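Local coordinates for phosphoserine phosphatase (Thermococcus onnurineus, PDB 4AP9), which probably hydrolyses L-phosphoserine to L-serine and phosphate in a magnesium-dependent reaction, the last step of L-serine biosynthesis, at residues A[153-158]-A[164-169]; A[103-108]-A[129-134]; A[28-31]-A[37-40]. All blocks are in the same frame, centred on the assembly; numbering follows the deposited sequence.

Contact 1: A[153-158]-A[164-169]; sequences ILAMGD and KMFERA
Ala155 and Ala169 meet methyl to methyl, their CB atoms 3.5 Å apart, tighter than usual van der Waals contact. Alanine suits both places because strand 153-157 and the chain at Ala169 come close here, and a methyl is small enough for so close a contact. The segments run nearly antiparallel, at 153°, with axes 8.5 Å apart at closest approach.

Three larger side chains are grouped round the two methyls. Phe166 turns its CG anti to the carbonyl carbon (chi1 -77°), which swings the ring off the helix toward the strand. The ring meets the strand by its rim: CE1 lies 3.8 Å from Ala155 O, and this oxygen is at the ring edge, in its plane. Beyond it, CZ approaches Gly157 N obliquely at 4.0 Å. Met165, a selenomethionine here, instead reaches out fully extended, every torsion near anti, and lays its terminal CE 4.2 Å from Ala155 CB; a long unbranched chain can span this distance. At the start of the strand Ile153 uses both branches: CG2 leans on Ala169, 4.2 Å from its CB, while CD1 comes within 4.1 Å of Arg168 O. No hydrogen bond crosses between the two segments; the contact is apolar.

Gly157 and Asp158, together with Asp162 in the loop that follows, fit the acidic motif IV of haloacid dehalogenase enzymes, which in relatives helps to hold magnesium. Ile153 and Met165 also rest on Val13 of strand 11-15, and Leu145 of helix 141-145 packs on Ile153. Strand 153-157, helix 163-168 and strand 171-175 form a beta-alpha-beta crossover: the two strands pair through the backbone of Ala155, and the helix, between them in the chain, packs on one face of the sheet.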
loop_
_atom_site.group_PDB
_atom_site.type_symbol
_atom_site.label_atom_id
_atom_site.label_comp_id
_atom_site.label_asym_id
_atom_site.label_seq_id
_atom_site.Cartn_x
_atom_site.Cartn_y
_atom_site.Cartn_z
ATOM N N ILE A 153 4.845 -4.469 -18.620
ATOM C CA ILE A 153 4.026 -5.271 -19.520
ATOM C C ILE A 153 3.740 -4.575 -20.835
ATOM O O ILE A 153 3.315 -3.419 -20.854
ATOM C CB ILE A 153 2.673 -5.564 -18.876
ATOM C CG1 ILE A 153 2.851 -6.387 -17.590
ATOM C CG2 ILE A 153 1.747 -6.269 -19.880
ATOM C CD1 ILE A 153 1.550 -6.498 -16.775
ATOM N N LEU A 154 3.990 -5.277 -21.933
ATOM C CA LEU A 154 3.494 -4.847 -23.229
ATOM C C LEU A 154 2.309 -5.758 -23.547
ATOM O O LEU A 154 2.459 -6.976 -23.560
ATOM C CB LEU A 154 4.584 -5.017 -24.281
ATOM C CG LEU A 154 4.157 -4.994 -25.750
ATOM C CD1 LEU A 154 3.658 -3.591 -26.139
ATOM C CD2 LEU A 154 5.326 -5.413 -26.613
ATOM N N ALA A 155 1.141 -5.175 -23.801
ATOM C CA ALA A 155 -0.044 -5.964 -24.102
ATOM C C ALA A 155 -0.428 -5.760 -25.551
ATOM O O ALA A 155 -0.332 -4.655 -26.081
ATOM C CB ALA A 155 -1.190 -5.577 -23.193
HETATM N N MSE A 156 -0.815 -6.854 -26.194
HETATM C CA MSE A 156 -1.293 -6.827 -27.563
HETATM C C MSE A 156 -2.629 -7.542 -27.558
HETATM O O MSE A 156 -2.786 -8.582 -26.905
HETATM C CB MSE A 156 -0.301 -7.538 -28.480
HETATM C CG MSE A 156 1.002 -6.773 -28.664
HETATM SE SE MSE A 156 2.516 -7.920 -29.088
HETATM C CE MSE A 156 2.835 -8.598 -27.278
ATOM N N GLY A 157 -3.616 -6.984 -28.239
ATOM C CA GLY A 157 -4.909 -7.646 -28.272
ATOM C C GLY A 157 -5.833 -7.052 -29.308
ATOM O O GLY A 157 -5.491 -6.051 -29.949
ATOM N N ASP A 158 -7.004 -7.667 -29.454
ATOM C CA ASP A 158 -8.017 -7.234 -30.405
ATOM C C ASP A 158 -9.389 -7.407 -29.757
ATOM O O ASP A 158 -9.540 -7.438 -28.540
ATOM C CB ASP A 158 -8.105 -8.243 -31.562
ATOM C CG ASP A 158 -9.410 -8.152 -32.338
ATOM O OD1 ASP A 158 -9.596 -7.141 -33.048
ATOM O OD2 ASP A 158 -10.253 -9.079 -32.268
ATOM N N LYS A 164 -9.894 -2.481 -19.445
ATOM C CA LYS A 164 -9.416 -3.064 -18.193
ATOM C C LYS A 164 -8.061 -3.741 -18.401
ATOM O O LYS A 164 -7.137 -3.587 -17.604
ATOM C CB LYS A 164 -10.439 -4.072 -17.652
ATOM C CG LYS A 164 -10.215 -4.486 -16.199
ATOM C CD LYS A 164 -11.476 -5.107 -15.594
ATOM C CE LYS A 164 -11.340 -5.250 -14.075
ATOM N NZ LYS A 164 -12.630 -5.647 -13.397
HETATM N N MSE A 165 -7.941 -4.485 -19.487
HETATM C CA MSE A 165 -6.687 -5.174 -19.775
HETATM C C MSE A 165 -5.581 -4.187 -20.105
HETATM O O MSE A 165 -4.475 -4.269 -19.575
HETATM C CB MSE A 165 -6.859 -6.165 -20.919
HETATM C CG MSE A 165 -5.641 -7.014 -21.117
HETATM SE SE MSE A 165 -5.665 -8.041 -22.774
HETATM C CE MSE A 165 -3.913 -8.757 -22.684
ATOM N N PHE A 166 -5.883 -3.226 -20.969
ATOM C CA PHE A 166 -4.852 -2.293 -21.413
ATOM C C PHE A 166 -4.427 -1.311 -20.320
ATOM O O PHE A 166 -3.290 -0.838 -20.318
ATOM C CB PHE A 166 -5.306 -1.548 -22.671
ATOM C CG PHE A 166 -5.217 -2.365 -23.911
ATOM C CD1 PHE A 166 -3.979 -2.728 -24.428
ATOM C CD2 PHE A 166 -6.362 -2.770 -24.579
ATOM C CE1 PHE A 166 -3.884 -3.484 -25.581
ATOM C CE2 PHE A 166 -6.272 -3.522 -25.737
ATOM C CZ PHE A 166 -5.029 -3.882 -26.241
ATOM N N GLU A 167 -5.330 -1.007 -19.393
ATOM C CA GLU A 167 -4.985 -0.144 -18.264
ATOM C C GLU A 167 -3.828 -0.732 -17.460
ATOM O O GLU A 167 -3.037 -0.000 -16.853
ATOM C CB GLU A 167 -6.197 0.068 -17.350
ATOM C CG GLU A 167 -6.877 1.433 -17.488
ATOM C CD GLU A 167 -8.047 1.605 -16.514
ATOM O OE1 GLU A 167 -8.642 0.582 -16.094
ATOM O OE2 GLU A 167 -8.368 2.764 -16.163
ATOM N N ARG A 168 -3.739 -2.058 -17.468
ATOM C CA ARG A 168 -2.714 -2.781 -16.730
ATOM C C ARG A 168 -1.366 -2.728 -17.438
ATOM O O ARG A 168 -0.330 -2.898 -16.809
ATOM C CB ARG A 168 -3.144 -4.246 -16.533
ATOM C CG ARG A 168 -4.102 -4.459 -15.386
ATOM C CD ARG A 168 -3.271 -4.620 -14.140
ATOM N NE ARG A 168 -3.967 -4.289 -12.913
ATOM C CZ ARG A 168 -3.332 -4.126 -11.760
ATOM N NH1 ARG A 168 -2.002 -4.265 -11.716
ATOM N NH2 ARG A 168 -4.007 -3.825 -10.663
ATOM N N ALA A 169 -1.384 -2.485 -18.743
ATOM C CA ALA A 169 -0.178 -2.558 -19.560
ATOM C C ALA A 169 0.616 -1.251 -19.549
ATOM O O ALA A 169 0.034 -0.169 -19.526
ATOM C CB ALA A 169 -0.546 -2.930 -21.000
#

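Contact 2: A[103-108]-A[129-134]; sequences GSFEEV and GKFQGI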
loop_
_atom_site.group_PDB
_atom_site.type_symbol
_atom_site.label_atom_id
_atom_site.label_comp_id
_atom_site.label_asym_id
_atom_site.label_seq_id
_atom_site.Cartn_x
_atom_site.Cartn_y
_atom_site.Cartn_z
ATOM N N GLY A 103 -10.017 -15.655 -23.113
ATOM C CA GLY A 103 -11.206 -15.963 -22.330
ATOM C C GLY A 103 -11.970 -17.157 -22.888
ATOM O O GLY A 103 -12.981 -17.582 -22.318
ATOM N N SER A 104 -11.490 -17.686 -24.013
ATOM C CA SER A 104 -12.062 -18.893 -24.595
ATOM C C SER A 104 -11.382 -20.123 -23.997
ATOM O O SER A 104 -10.543 -20.005 -23.090
ATOM C CB SER A 104 -11.783 -18.979 -26.102
ATOM O OG SER A 104 -12.595 -19.986 -26.715
ATOM N N PHE A 105 -11.745 -21.292 -24.525
ATOM C CA PHE A 105 -11.340 -22.579 -23.958
ATOM C C PHE A 105 -9.948 -23.099 -24.315
ATOM O O PHE A 105 -9.575 -23.143 -25.487
ATOM C CB PHE A 105 -12.412 -23.603 -24.368
ATOM C CG PHE A 105 -13.794 -23.262 -23.878
ATOM C CD1 PHE A 105 -14.178 -23.561 -22.585
ATOM C CD2 PHE A 105 -14.714 -22.637 -24.710
ATOM C CE1 PHE A 105 -15.434 -23.245 -22.132
ATOM C CE2 PHE A 105 -15.979 -22.323 -24.255
ATOM C CZ PHE A 105 -16.339 -22.620 -22.966
ATOM N N GLU A 106 -9.176 -23.487 -23.303
ATOM C CA GLU A 106 -7.852 -24.058 -23.532
ATOM C C GLU A 106 -7.910 -25.270 -24.448
ATOM O O GLU A 106 -6.970 -25.532 -25.199
ATOM C CB GLU A 106 -7.195 -24.471 -22.208
ATOM C CG GLU A 106 -6.665 -23.280 -21.403
ATOM C CD GLU A 106 -5.668 -23.689 -20.329
ATOM O OE1 GLU A 106 -5.437 -24.912 -20.166
ATOM O OE2 GLU A 106 -5.109 -22.777 -19.659
ATOM N N GLU A 107 -9.015 -26.009 -24.368
ATOM C CA GLU A 107 -9.171 -27.262 -25.088
ATOM C C GLU A 107 -9.229 -26.993 -26.591
ATOM O O GLU A 107 -8.680 -27.750 -27.402
ATOM C CB GLU A 107 -10.422 -28.009 -24.591
ATOM C CG GLU A 107 -10.376 -28.421 -23.088
ATOM C CD GLU A 107 -10.943 -27.360 -22.120
ATOM O OE1 GLU A 107 -11.080 -26.182 -22.504
ATOM O OE2 GLU A 107 -11.286 -27.721 -20.972
ATOM N N VAL A 108 -9.874 -25.893 -26.948
ATOM C CA VAL A 108 -9.969 -25.471 -28.338
ATOM C C VAL A 108 -8.706 -24.730 -28.817
ATOM O O VAL A 108 -8.311 -24.837 -29.984
ATOM C CB VAL A 108 -11.204 -24.594 -28.529
ATOM C CG1 VAL A 108 -11.225 -23.982 -29.902
ATOM C CG2 VAL A 108 -12.452 -25.427 -28.309
ATOM N N GLY A 129 -19.080 -37.063 -21.397
ATOM C CA GLY A 129 -18.796 -36.653 -22.759
ATOM C C GLY A 129 -19.640 -35.503 -23.270
ATOM O O GLY A 129 -19.546 -35.149 -24.441
ATOM N N LYS A 130 -20.454 -34.917 -22.401
ATOM C CA LYS A 130 -21.327 -33.815 -22.801
ATOM C C LYS A 130 -20.999 -32.527 -22.039
ATOM O O LYS A 130 -20.738 -32.553 -20.829
ATOM C CB LYS A 130 -22.785 -34.186 -22.576
ATOM C CG LYS A 130 -23.170 -35.551 -23.119
ATOM C CD LYS A 130 -23.008 -35.600 -24.623
ATOM C CE LYS A 130 -23.578 -36.908 -25.170
ATOM N NZ LYS A 130 -23.403 -37.010 -26.642
ATOM N N PHE A 131 -21.026 -31.406 -22.757
ATOM C CA PHE A 131 -20.629 -30.117 -22.191
ATOM C C PHE A 131 -21.596 -29.692 -21.097
ATOM O O PHE A 131 -22.808 -29.615 -21.313
ATOM C CB PHE A 131 -20.546 -29.054 -23.296
ATOM C CG PHE A 131 -20.127 -27.690 -22.817
ATOM C CD1 PHE A 131 -18.788 -27.386 -22.630
ATOM C CD2 PHE A 131 -21.076 -26.707 -22.570
ATOM C CE1 PHE A 131 -18.392 -26.117 -22.204
ATOM C CE2 PHE A 131 -20.690 -25.440 -22.130
ATOM C CZ PHE A 131 -19.348 -25.150 -21.954
ATOM N N GLN A 132 -21.057 -29.409 -19.918
ATOM C CA GLN A 132 -21.890 -28.970 -18.801
ATOM C C GLN A 132 -21.756 -27.490 -18.435
ATOM O O GLN A 132 -22.708 -26.893 -17.953
ATOM C CB GLN A 132 -21.633 -29.829 -17.557
ATOM C CG GLN A 132 -22.248 -31.209 -17.629
ATOM C CD GLN A 132 -23.569 -31.213 -18.362
ATOM O OE1 GLN A 132 -24.470 -30.422 -18.064
ATOM N NE2 GLN A 132 -23.691 -32.103 -19.341
ATOM N N GLY A 133 -20.584 -26.903 -18.656
ATOM C CA GLY A 133 -20.374 -25.512 -18.283
ATOM C C GLY A 133 -18.930 -25.067 -18.407
ATOM O O GLY A 133 -18.099 -25.770 -18.998
ATOM N N ILE A 134 -18.642 -23.884 -17.869
ATOM C CA ILE A 134 -17.316 -23.282 -17.986
ATOM C C ILE A 134 -16.608 -23.190 -16.631
ATOM O O ILE A 134 -17.240 -22.924 -15.614
ATOM C CB ILE A 134 -17.412 -21.876 -18.614
ATOM C CG1 ILE A 134 -16.014 -21.303 -18.914
ATOM C CG2 ILE A 134 -18.226 -20.948 -17.730
ATOM C CD1 ILE A 134 -16.043 -20.045 -19.814
#
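Phe105 touches both Ile134 and Phe131 with the outer end of its ring. CE1 comes 3.8 Å from Ile134 CG1, and CZ lies 4.1 Å from Phe131 CZ. The two aromatic side chains approach from opposite directions with ring planes at 90° and centroids 5.9 Å apart. Ile134 crosses Phe105 at about a right angle. Its CG1 runs anti to the backbone N (chi1 -173°), and the extended CG1-CD1 arm of isoleucine is long enough to follow the ring's CE1 and CZ atoms.

The Phe131 ring has the backbone N of Gly133 above one face, at 3.7 Å and offset toward the rim. Further out, Phe105 makes edge-to-face pairs with Phe25 and Phe71, and Leu57 and Val60 of helix 52-62 close over Ile134. Replacing Phe105 by an alanine would probably open a gap among these aromatic rings and take from Phe131 and Ile134 the ring that both rest on. Glu106 bridges to Arg123 and Arg137, holding the loop behind Phe105.

The loop follows strand 97-102, whose Ser102 fits motif II of haloacid dehalogenase enzymes, and segment 129-134 belongs to a beta-hairpin, its Gly133 and Ile134 pairing in parallel with a strand of another subunit. With helices inserted earlier in the chain supplying the other rings, this is probably an apolar seam between the Rossmann-like core and a helical cap, as in phosphoserine phosphatases.

Contact 3: A[28-31]-A[37-40]; sequences EMAR and EIEE. With 1PS (3-pyridinium-1-ylpropane-1-sulfonate), chain E.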
loop_
_atom_site.group_PDB
_atom_site.type_symbol
_atom_site.label_atom_id
_atom_site.label_comp_id
_atom_site.label_asym_id
_atom_site.label_seq_id
_atom_site.Cartn_x
_atom_site.Cartn_y
_atom_site.Cartn_z
ATOM N N GLU A 28 -18.606 -19.895 -34.238
ATOM C CA GLU A 28 -18.625 -21.273 -34.726
ATOM C C GLU A 28 -19.738 -22.097 -34.067
ATOM O O GLU A 28 -20.421 -22.892 -34.730
ATOM C CB GLU A 28 -17.259 -21.929 -34.526
ATOM C CG GLU A 28 -17.164 -23.370 -35.012
ATOM C CD GLU A 28 -17.208 -23.513 -36.529
ATOM O OE1 GLU A 28 -17.322 -22.489 -37.238
ATOM O OE2 GLU A 28 -17.122 -24.663 -37.007
HETATM N N MSE A 29 -19.935 -21.922 -32.761
HETATM C CA MSE A 29 -21.023 -22.614 -32.088
HETATM C C MSE A 29 -22.379 -22.198 -32.653
HETATM O O MSE A 29 -23.288 -23.019 -32.773
HETATM C CB MSE A 29 -20.985 -22.389 -30.577
HETATM C CG MSE A 29 -19.854 -23.113 -29.886
HETATM SE SE MSE A 29 -20.068 -25.051 -30.054
HETATM C CE MSE A 29 -18.739 -25.333 -31.357
ATOM N N ALA A 30 -22.514 -20.922 -33.008
ATOM C CA ALA A 30 -23.782 -20.454 -33.558
ATOM C C ALA A 30 -24.012 -21.115 -34.914
ATOM O O ALA A 30 -25.149 -21.449 -35.249
ATOM C CB ALA A 30 -23.799 -18.937 -33.693
ATOM N N ARG A 31 -22.936 -21.301 -35.677
ATOM C CA ARG A 31 -23.029 -21.888 -37.016
ATOM C C ARG A 31 -23.402 -23.368 -36.929
ATOM O O ARG A 31 -24.295 -23.847 -37.633
ATOM C CB ARG A 31 -21.714 -21.700 -37.785
ATOM C CG ARG A 31 -21.731 -22.235 -39.228
ATOM C CD ARG A 31 -20.354 -22.197 -39.864
ATOM N NE ARG A 31 -19.452 -23.214 -39.337
ATOM C CZ ARG A 31 -19.389 -24.454 -39.813
ATOM N NH1 ARG A 31 -20.195 -24.810 -40.804
ATOM N NH2 ARG A 31 -18.545 -25.342 -39.290
ATOM N N GLU A 37 -29.173 -16.944 -31.506
ATOM C CA GLU A 37 -29.114 -16.304 -30.197
ATOM C C GLU A 37 -27.687 -16.295 -29.626
ATOM O O GLU A 37 -27.301 -15.355 -28.930
ATOM C CB GLU A 37 -30.085 -16.987 -29.224
ATOM C CG GLU A 37 -30.268 -16.262 -27.881
ATOM C CD GLU A 37 -31.144 -17.044 -26.902
ATOM O OE1 GLU A 37 -31.713 -18.080 -27.299
ATOM O OE2 GLU A 37 -31.252 -16.625 -25.732
ATOM N N ILE A 38 -26.902 -17.326 -29.931
ATOM C CA ILE A 38 -25.535 -17.388 -29.403
ATOM C C ILE A 38 -24.689 -16.231 -29.917
ATOM O O ILE A 38 -23.972 -15.587 -29.152
ATOM C CB ILE A 38 -24.839 -18.719 -29.741
ATOM C CG1 ILE A 38 -25.548 -19.873 -29.020
ATOM C CG2 ILE A 38 -23.354 -18.665 -29.331
ATOM C CD1 ILE A 38 -25.088 -21.264 -29.472
ATOM N N GLU A 39 -24.782 -15.968 -31.215
ATOM C CA GLU A 39 -23.982 -14.919 -31.822
ATOM C C GLU A 39 -24.526 -13.543 -31.432
ATOM O O GLU A 39 -23.767 -12.578 -31.267
ATOM C CB GLU A 39 -23.947 -15.097 -33.349
ATOM C CG GLU A 39 -22.841 -14.337 -34.017
ATOM C CD GLU A 39 -22.387 -14.956 -35.325
ATOM O OE1 GLU A 39 -23.086 -15.829 -35.882
ATOM O OE2 GLU A 39 -21.315 -14.561 -35.795
ATOM N N GLU A 40 -25.840 -13.455 -31.278
ATOM C CA GLU A 40 -26.458 -12.210 -30.855
ATOM C C GLU A 40 -25.990 -11.841 -29.451
ATOM O O GLU A 40 -25.662 -10.694 -29.180
ATOM C CB GLU A 40 -27.975 -12.327 -30.879
ATOM C CG GLU A 40 -28.675 -11.045 -30.491
ATOM C CD GLU A 40 -30.177 -11.129 -30.678
ATOM O OE1 GLU A 40 -30.859 -11.710 -29.806
ATOM O OE2 GLU A 40 -30.670 -10.625 -31.706
HETATM N N1 1PS E . -25.367 -26.980 -39.231
HETATM C C1 1PS E . -25.624 -26.025 -40.128
HETATM C C2 1PS E . -24.604 -25.482 -40.896
HETATM C C3 1PS E . -24.125 -27.452 -39.031
HETATM C C4 1PS E . -23.052 -26.952 -39.765
HETATM C C5 1PS E . -23.287 -25.949 -40.717
HETATM C C6 1PS E . -26.455 -27.504 -38.465
HETATM C C7 1PS E . -27.351 -26.370 -38.054
HETATM C C8 1PS E . -28.519 -26.909 -37.289
HETATM S S1 1PS E . -30.041 -26.344 -38.001
HETATM O O1 1PS E . -31.100 -26.774 -37.074
HETATM O O2 1PS E . -30.241 -26.966 -39.300
HETATM O O3 1PS E . -30.056 -24.899 -38.128
#
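Ala30 and Ile38 mark the nearest approach of the backbones of helices 25-33 and 36-47, their CA atoms 5.5 Å apart. So short a spacing suits an alanine: the CB of Ala30 sits 4.1 Å from Ile38 CB and 3.9 Å from Glu39 CB, a small methyl against two successive residues of the other helix. Ile38 sends its longer branch across to the first helix, with CD1 4.1 Å from Met29 O and close to Met29 CB. Glu39 starts with CG anti to the backbone N (chi1 -163°) and continues extended, which takes its carboxylate past the Ala30 methyl to a salt bridge with Arg27. Its aliphatic part packs while its charge is paired at the margin.

These are two consecutive helices joined by a short turn, probably part of the helical cap, as in relatives of the haloacid dehalogenase superfamily, and Leu62 of helix 52-62 covers Ile38.

On the first helix, Glu28 and Arg31 lie one turn apart and join side-on. Arg31 NE donates to Glu28 OE1 at 3.1 Å and NH2 to OE2 at 2.8 Å, both nearly straight at 170°. The carboxylate oxygens stay in the guanidinium plane, whereas both nitrogens lie out of the carboxylate plane, NE further than NH2. Lys77 gives OE1 a second cationic partner. This two-point grip fixes the rotation of the guanidinium, whose remaining nitrogen, NH1, comes 3.3 Å from C5 of the pyridinium of 3-pyridinium-1-ylpropane-1-sulfonate. C5 lies oblique to the guanidinium, and the paired carboxylate probably softens the meeting of two positive groups; Ile32, Thr33 and Gly34 complete this pocket.

Overall arrangement
Along the chain contact 3 comes first, then contact 2, then contact 1. Contacts 2 and 3 are near neighbours, centres 15 Å apart, and both border the inserted helices: helix 52-62 packs on Ile134 in one and Ile38 in the other. Contact 1 lies across the chain's centre, 25 Å from contact 2 and 27 Å from contact 3 between centres. Contacts 1 and 2 share the mixed sheet, through interior strand 153-157 and strand 130-135, outermost within this chain, where another subunit carries the sheet on. Contact 1 lies in the core, contact 2 probably between core and cap, contact 3 probably within the cap; the ligand occupies two sites, near Met165 and at Arg31.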